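Local coordinates for protein minor fimbrium anchoring subunit Mfa2 (Porphyromonas gingivalis, PDB 5NFI) that anchors the minor fimbriae in the outer membrane through its interaction with Mfa1 and regulates fimbrial length, at residues 11-14 / 15-18. Residues are numbered along the deposited sequence; the frame is centred on the assembly and turned at random.
Sequences SQTE and CAEN
Gln-12 hydrogen-bonds across a surface turn to the backbone of Ala-16, early in the loop between strand 3-10 and strand 28-33 of this transthyretin-like β-fold. The turn belongs to a single continuous segment, residues 11-18, that doubles back on itself. Its tightly packed part lies inside the bend. With CG anti to the backbone N (chi1 -174°) and the chain extended beyond it, the Gln-12 amide lies beside the returning backbone, where NE2 donates to Ala-16 O at 3.1 Å. The N-H points at the oxygen fairly straight, at 160°, and the acceptor lies close to the plane of the Gln-12 amide; the donor, however, sits well above the carbonyl plane, 58° out of it. Nearer the apex, Thr-13 turns its methyl inward: CG2 rests 3.3 Å from Ala-16 N and 3.6 Å from Ala-16 CB. Its hydroxyl is used elsewhere, OG1 making a weak hydrogen bond to Cys-246 O. The other side is looser and open to solvent: Glu-14, Cys-15 and Glu-17 are exposed, and the CA-CB bonds of Glu-14 and Glu-17 point away from the facing residues. Ties to the rest of the chain include the disulfide from Cys-15 to Cys-246 and a hydrogen bond from Asn-138 ND2 to Gln-12 O. On the inside of the bend, the alkyl part of Gln-12 also approaches the alanine, its CG lying 4.0 Å from Ala-16 CB.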
loop_
_atom_site.group_PDB
_atom_site.type_symbol
_atom_site.label_atom_id
_atom_site.label_comp_id
_atom_site.label_asym_id
_atom_site.label_seq_id
_atom_site.Cartn_x
_atom_site.Cartn_y
_atom_site.Cartn_z
ATOM N N SER A 11 5.929 14.186 3.084
ATOM C CA SER A 11 5.850 12.827 3.592
ATOM C C SER A 11 6.605 12.731 4.911
ATOM O O SER A 11 7.831 12.854 4.963
ATOM C CB SER A 11 6.399 11.823 2.584
ATOM O OG SER A 11 6.134 10.488 2.995
ATOM N N GLN A 12 5.851 12.530 5.980
ATOM C CA GLN A 12 6.424 12.408 7.298
ATOM C C GLN A 12 5.754 11.242 7.977
ATOM O O GLN A 12 4.566 11.269 8.292
ATOM C CB GLN A 12 6.250 13.689 8.099
ATOM C CG GLN A 12 6.961 13.650 9.422
ATOM C CD GLN A 12 7.243 15.034 9.958
ATOM O OE1 GLN A 12 6.630 16.023 9.539
ATOM N NE2 GLN A 12 8.188 15.118 10.885
ATOM N N THR A 13 6.539 10.212 8.215
ATOM C CA THR A 13 5.965 8.908 8.429
ATOM C C THR A 13 5.337 8.642 9.799
ATOM O O THR A 13 4.549 7.693 9.898
ATOM C CB THR A 13 7.006 7.838 8.191
ATOM O OG1 THR A 13 6.356 6.569 8.210
ATOM C CG2 THR A 13 8.083 7.887 9.267
ATOM N N GLU A 14 5.678 9.471 10.801
ATOM C CA GLU A 14 5.300 9.333 12.229
ATOM C C GLU A 14 6.500 8.972 13.102
ATOM O O GLU A 14 6.583 9.379 14.250
ATOM C CB GLU A 14 4.199 8.294 12.449
ATOM C CG GLU A 14 3.954 7.856 13.871
ATOM C CD GLU A 14 2.795 6.880 13.945
ATOM O OE1 GLU A 14 1.831 7.038 13.142
ATOM O OE2 GLU A 14 2.871 5.941 14.782
ATOM N N CYS A 15 7.420 8.186 12.561
ATOM C CA CYS A 15 8.700 7.967 13.221
ATOM C C CYS A 15 9.735 8.960 12.696
ATOM O O CYS A 15 10.866 9.002 13.176
ATOM C CB CYS A 15 9.198 6.534 13.017
ATOM S SG CYS A 15 7.896 5.284 13.004
ATOM N N ALA A 16 9.347 9.757 11.708
ATOM C CA ALA A 16 10.246 10.754 11.142
ATOM C C ALA A 16 10.167 12.059 11.935
ATOM O O ALA A 16 9.080 12.512 12.298
ATOM C CB ALA A 16 9.915 10.994 9.678
ATOM N N GLU A 17 11.315 12.664 12.212
ATOM C CA GLU A 17 11.326 13.900 12.987
ATOM C C GLU A 17 11.110 15.117 12.089
ATOM O O GLU A 17 10.531 16.109 12.525
ATOM C CB GLU A 17 12.630 14.038 13.778
ATOM C CG GLU A 17 12.539 13.498 15.204
ATOM C CD GLU A 17 12.330 14.597 16.248
ATOM O OE1 GLU A 17 12.495 15.801 15.929
ATOM O OE2 GLU A 17 11.987 14.255 17.400
ATOM N N ASN A 18 11.559 15.010 10.836
ATOM C CA ASN A 18 11.395 16.049 9.814
ATOM C C ASN A 18 10.584 15.553 8.598
ATOM O O ASN A 18 10.677 14.388 8.215
ATOM C CB ASN A 18 12.770 16.555 9.361
ATOM C CG ASN A 18 13.411 17.501 10.369
ATOM O OD1 ASN A 18 12.904 17.684 11.478
ATOM N ND2 ASN A 18 14.537 18.108 9.987
#